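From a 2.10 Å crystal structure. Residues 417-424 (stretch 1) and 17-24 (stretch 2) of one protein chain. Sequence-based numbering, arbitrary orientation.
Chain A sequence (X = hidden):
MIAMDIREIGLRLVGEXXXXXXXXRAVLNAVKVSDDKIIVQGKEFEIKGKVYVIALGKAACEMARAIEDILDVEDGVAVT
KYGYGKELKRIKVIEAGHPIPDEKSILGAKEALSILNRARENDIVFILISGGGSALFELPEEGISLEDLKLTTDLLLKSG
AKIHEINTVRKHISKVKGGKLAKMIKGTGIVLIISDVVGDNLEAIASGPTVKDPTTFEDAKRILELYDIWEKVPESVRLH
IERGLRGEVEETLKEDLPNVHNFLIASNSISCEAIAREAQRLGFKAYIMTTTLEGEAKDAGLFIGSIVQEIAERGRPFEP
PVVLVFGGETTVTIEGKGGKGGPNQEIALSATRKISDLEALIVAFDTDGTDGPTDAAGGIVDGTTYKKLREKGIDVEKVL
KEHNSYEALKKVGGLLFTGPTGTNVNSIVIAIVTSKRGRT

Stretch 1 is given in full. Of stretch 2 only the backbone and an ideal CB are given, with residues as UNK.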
ATOM      1  N   PHE A 417      13.745  14.806  -2.340  1.00 29.64           N
ATOM      2  CA  PHE A 417      12.687  14.975  -3.333  1.00 29.87           C
ATOM      3  C   PHE A 417      12.766  13.844  -4.342  1.00 30.53           C
ATOM      4  O   PHE A 417      13.777  13.689  -5.018  1.00 29.85           O
ATOM      5  CB  PHE A 417      12.861  16.289  -4.092  1.00 28.20           C
ATOM      6  CG  PHE A 417      12.511  17.504  -3.300  1.00 28.39           C
ATOM      7  CD1 PHE A 417      11.217  18.011  -3.320  1.00 27.78           C
ATOM      8  CD2 PHE A 417      13.478  18.156  -2.544  1.00 26.23           C
ATOM      9  CE1 PHE A 417      10.888  19.156  -2.600  1.00 29.75           C
ATOM     10  CE2 PHE A 417      13.162  19.301  -1.821  1.00 29.43           C
ATOM     11  CZ  PHE A 417      11.861  19.802  -1.848  1.00 29.94           C
ATOM     12  N   THR A 418      11.696  13.064  -4.455  1.00 31.31           N
ATOM     13  CA  THR A 418      11.664  11.961  -5.408  1.00 31.17           C
ATOM     14  C   THR A 418      10.800  12.346  -6.607  1.00 32.82           C
ATOM     15  O   THR A 418      10.969  11.820  -7.711  1.00 31.41           O
ATOM     16  CB  THR A 418      11.031  10.709  -4.785  1.00 32.02           C
ATOM     17  OG1 THR A 418       9.702  11.028  -4.349  1.00 29.94           O
ATOM     18  CG2 THR A 418      11.849  10.221  -3.587  1.00 32.31           C
ATOM     19  N   GLY A 419       9.876  13.275  -6.386  1.00 31.92           N
ATOM     20  CA  GLY A 419       8.965  13.649  -7.448  1.00 31.54           C
ATOM     21  C   GLY A 419       7.975  12.499  -7.498  1.00 32.04           C
ATOM     22  O   GLY A 419       8.007  11.638  -6.609  1.00 31.05           O
ATOM     23  N   PRO A 420       7.089  12.436  -8.502  1.00 31.65           N
ATOM     24  CA  PRO A 420       6.132  11.324  -8.556  1.00 32.84           C
ATOM     25  C   PRO A 420       6.830   9.962  -8.581  1.00 33.53           C
ATOM     26  O   PRO A 420       7.816   9.766  -9.297  1.00 34.16           O
ATOM     27  CB  PRO A 420       5.340  11.605  -9.831  1.00 33.28           C
ATOM     28  CG  PRO A 420       6.336  12.349 -10.694  1.00 33.87           C
ATOM     29  CD  PRO A 420       6.969  13.295  -9.694  1.00 33.16           C
ATOM     30  N   THR A 421       6.310   9.027  -7.792  1.00 32.96           N
ATOM     31  CA  THR A 421       6.882   7.691  -7.697  1.00 33.08           C
ATOM     32  C   THR A 421       6.019   6.626  -8.363  1.00 34.23           C
ATOM     33  O   THR A 421       6.499   5.538  -8.683  1.00 33.78           O
ATOM     34  CB  THR A 421       7.075   7.291  -6.233  1.00 32.53           C
ATOM     35  OG1 THR A 421       5.793   7.136  -5.611  1.00 31.03           O
ATOM     36  CG2 THR A 421       7.870   8.359  -5.501  1.00 32.22           C
ATOM     37  N   GLY A 422       4.741   6.932  -8.557  1.00 35.08           N
ATOM     38  CA  GLY A 422       3.850   5.974  -9.187  1.00 36.21           C
ATOM     39  C   GLY A 422       3.465   4.793  -8.310  1.00 36.00           C
ATOM     40  O   GLY A 422       2.987   3.775  -8.812  1.00 37.75           O
ATOM     41  N   THR A 423       3.667   4.910  -7.001  1.00 35.04           N
ATOM     42  CA  THR A 423       3.304   3.821  -6.100  1.00 32.70           C
ATOM     43  C   THR A 423       3.128   4.283  -4.657  1.00 31.85           C
ATOM     44  O   THR A 423       3.220   5.479  -4.360  1.00 31.45           O
ATOM     45  CB  THR A 423       4.360   2.695  -6.140  1.00 32.82           C
ATOM     46  OG1 THR A 423       3.917   1.601  -5.326  1.00 33.74           O
ATOM     47  CG2 THR A 423       5.711   3.205  -5.638  1.00 31.44           C
ATOM     48  N   ASN A 424       2.863   3.333  -3.766  1.00 30.16           N
ATOM     49  CA  ASN A 424       2.683   3.643  -2.356  1.00 29.85           C
ATOM     50  C   ASN A 424       2.675   2.411  -1.464  1.00 30.15           C
ATOM     51  O   ASN A 424       1.703   1.654  -1.432  1.00 28.49           O
ATOM     52  CB  ASN A 424       1.384   4.435  -2.142  1.00 32.81           C
ATOM     53  CG  ASN A 424       1.105   4.719  -0.672  1.00 34.25           C
ATOM     54  OD1 ASN A 424       2.016   4.740   0.156  1.00 31.76           O
ATOM     55  ND2 ASN A 424      -0.161   4.954  -0.346  1.00 35.01           N
ATOM     56  N   UNK A  17      14.284   0.582  -3.078  1.00 25.14           N
ATOM     57  CA  UNK A  17      12.999   0.419  -2.408  1.00 25.48           C
ATOM     58  C   UNK A  17      11.873   0.879  -3.322  1.00 25.04           C
ATOM     59  O   UNK A  17      10.838   0.227  -3.422  1.00 22.70           O
ATOM     60  CB  UNK A  17      12.971   1.197  -1.091  1.00 25.48           C
ATOM     61  N   UNK A  18      12.080   2.010  -3.989  1.00 24.62           N
ATOM     62  CA  UNK A  18      11.064   2.546  -4.878  1.00 27.61           C
ATOM     63  C   UNK A  18      10.839   1.637  -6.085  1.00 28.51           C
ATOM     64  O   UNK A  18       9.701   1.398  -6.472  1.00 28.68           O
ATOM     65  CB  UNK A  18      11.459   3.949  -5.342  1.00 27.61           C
ATOM     66  N   UNK A  19      11.920   1.118  -6.664  1.00 30.03           N
ATOM     67  CA  UNK A  19      11.810   0.226  -7.820  1.00 32.21           C
ATOM     68  C   UNK A  19      11.071  -1.064  -7.463  1.00 30.71           C
ATOM     69  O   UNK A  19      10.260  -1.559  -8.242  1.00 31.70           O
ATOM     70  CB  UNK A  19      13.200  -0.104  -8.368  1.00 32.21           C
ATOM     71  N   UNK A  20      11.352  -1.604  -6.284  1.00 29.20           N
ATOM     72  CA  UNK A  20      10.705  -2.840  -5.842  1.00 28.75           C
ATOM     73  C   UNK A  20       9.210  -2.624  -5.592  1.00 28.49           C
ATOM     74  O   UNK A  20       8.444  -3.585  -5.498  1.00 27.15           O
ATOM     75  CB  UNK A  20      11.379  -3.366  -4.573  1.00 28.75           C
ATOM     76  N   UNK A  21       8.803  -1.360  -5.476  1.00 26.20           N
ATOM     77  CA  UNK A  21       7.401  -1.032  -5.239  1.00 24.80           C
ATOM     78  C   UNK A  21       6.698  -0.541  -6.504  1.00 26.04           C
ATOM     79  O   UNK A  21       5.494  -0.283  -6.486  1.00 27.58           O
ATOM     80  CB  UNK A  21       7.293   0.030  -4.143  1.00 24.80           C
ATOM     81  N   UNK A  22       7.443  -0.407  -7.597  1.00 26.16           N
ATOM     82  CA  UNK A  22       6.856   0.035  -8.858  1.00 28.27           C
ATOM     83  C   UNK A  22       5.866  -1.026  -9.328  1.00 27.61           C
ATOM     84  O   UNK A  22       6.233  -2.195  -9.488  1.00 29.32           O
ATOM     85  CB  UNK A  22       7.934   0.287  -9.914  1.00 28.27           C
ATOM     86  N   UNK A  23       4.601  -0.638  -9.565  1.00 28.41           N
ATOM     87  CA  UNK A  23       3.586  -1.600 -10.009  1.00 28.86           C
ATOM     88  C   UNK A  23       4.008  -2.437 -11.215  1.00 30.03           C
ATOM     89  O   UNK A  23       3.892  -3.662 -11.196  1.00 26.90           O
ATOM     90  CB  UNK A  23       2.293  -0.855 -10.348  1.00 28.86           C
ATOM     91  N   UNK A  24       4.504  -1.777 -12.257  1.00 29.73           N
ATOM     92  CA  UNK A  24       4.944  -2.480 -13.454  1.00 31.69           C
ATOM     93  C   UNK A  24       6.090  -3.451 -13.133  1.00 32.66           C
ATOM     94  O   UNK A  24       6.004  -4.644 -13.430  1.00 31.68           O
ATOM     95  CB  UNK A  24       5.381  -1.477 -14.523  1.00 31.69           C
TER

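Position 17 lies in a helix, with phi/psi of -64/-43, and its CB finds nothing of stretch 1 within 5.5 Å. Stretch 1 therefore sets no requirement, and any residue at ease in a helix would serve. The deposited residue is Ala17, a good helix former that makes no contact here.

One residue on, at position 18, CA-to-CB points toward stretch 1, yet the ideal CB again has no neighbour within 5.5 Å. There is thus a gap to fill, bordered by the methyl-bearing side chains of Thr418, Thr421 and Thr423. Methyl groups offer no charge to pair with, so a medium-sized aliphatic side chain such as isoleucine, leucine, valine or methionine would suit it. The deposited residue is Ile18, in the m,t rotamer. Its CD1 reaches CG2 of Thr418 at 4.0 Å, while its CG2 lies 4.4 Å from CB of Thr421. The two branches thus meet two different threonines, and a side chain branched at CB spans the gap well.

At position 19 the CB points away, into space that stretch 1 does not occupy. A long polar or charged residue compatible with a helix is a natural choice, and Lys19 is found, extended along its last three torsions and nowhere near stretch 1. Position 20 is equally unconstrained, as its CB is out of reach; many residues would fit, and Ala20 takes the place without touching stretch 1.

Position 21 is much tighter. Its CB points toward stretch 1 and the ideal CB already sits 3.8 Å from CG2 of Thr423, so a small side chain makes contact without needing any further reach. The backbone matters as well: OG1 of Thr423 donates a hydrogen bond to the carbonyl O of position 21, at 2.7 Å, an interaction that does not depend on the side chain. Alanine, serine or glycine would be plausible. Ala21 is deposited, and its CB packs 3.9 Å from CG2 of Thr423, so hydroxyl and methyl of one threonine both engage this residue.

At position 22 the CB points away, and phi/psi of -65/124 leave the helical region just before a helix resumes. This is an N-cap position, for which aspartate, asparagine, serine and threonine are the usual candidates because they can accept from a free backbone N. The residue is Asp22, whose side chain caps a backbone N just beyond the stretch; its end comes nearer to stretch 1 than its CB does.

Position 23 has phi -51 and begins the helix, where proline is well tolerated because the first turn leaves its N without a helical partner. CB points sideways, so a residue that folds back along its own backbone could meet stretch 1. Pro23 does so: its CD lies 3.3 Å from O of Gly422 and 3.8 Å from CB of Thr423.

Position 24 continues the helix out of reach of stretch 1, leaving the choice wide. It is Tyr24, whose OH is hydrogen-bonded elsewhere in the structure.

Stretch 2 (17-24) AIKAADPY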
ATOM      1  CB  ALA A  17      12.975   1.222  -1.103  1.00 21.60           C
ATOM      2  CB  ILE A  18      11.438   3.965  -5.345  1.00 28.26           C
ATOM      3  CG1 ILE A  18      11.492   4.899  -4.136  1.00 29.20           C
ATOM      4  CG2 ILE A  18      10.414   4.470  -6.356  1.00 28.65           C
ATOM      5  CD1 ILE A  18      11.999   6.293  -4.459  1.00 32.41           C
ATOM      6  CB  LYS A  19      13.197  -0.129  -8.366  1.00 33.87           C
ATOM      7  CG  LYS A  19      13.972   1.044  -8.948  1.00 39.77           C
ATOM      8  CD  LYS A  19      15.368   0.607  -9.380  1.00 41.97           C
ATOM      9  CE  LYS A  19      16.219   1.794  -9.798  1.00 46.31           C
ATOM     10  NZ  LYS A  19      17.621   1.384 -10.135  1.00 47.31           N
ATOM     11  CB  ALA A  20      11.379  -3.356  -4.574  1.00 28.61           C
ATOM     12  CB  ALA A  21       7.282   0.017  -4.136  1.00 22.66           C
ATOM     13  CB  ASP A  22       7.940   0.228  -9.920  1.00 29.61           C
ATOM     14  CG  ASP A  22       7.365   0.649 -11.257  1.00 31.20           C
ATOM     15  OD1 ASP A  22       6.760   1.734 -11.319  1.00 31.45           O
ATOM     16  OD2 ASP A  22       7.506  -0.106 -12.243  1.00 35.01           O
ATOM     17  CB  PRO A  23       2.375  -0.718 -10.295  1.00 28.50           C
ATOM     18  CG  PRO A  23       2.539   0.398  -9.296  1.00 30.17           C
ATOM     19  CD  PRO A  23       4.016   0.708  -9.418  1.00 30.48           C
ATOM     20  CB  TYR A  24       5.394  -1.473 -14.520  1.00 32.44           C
ATOM     21  CG  TYR A  24       5.818  -2.112 -15.817  1.00 35.51           C
ATOM     22  CD1 TYR A  24       4.874  -2.541 -16.752  1.00 35.97           C
ATOM     23  CD2 TYR A  24       7.169  -2.323 -16.099  1.00 37.21           C
ATOM     24  CE1 TYR A  24       5.262  -3.166 -17.933  1.00 36.73           C
ATOM     25  CE2 TYR A  24       7.567  -2.947 -17.274  1.00 39.11           C
ATOM     26  CZ  TYR A  24       6.607  -3.367 -18.187  1.00 39.46           C
ATOM     27  OH  TYR A  24       7.000  -3.997 -19.341  1.00 39.41           O
TER
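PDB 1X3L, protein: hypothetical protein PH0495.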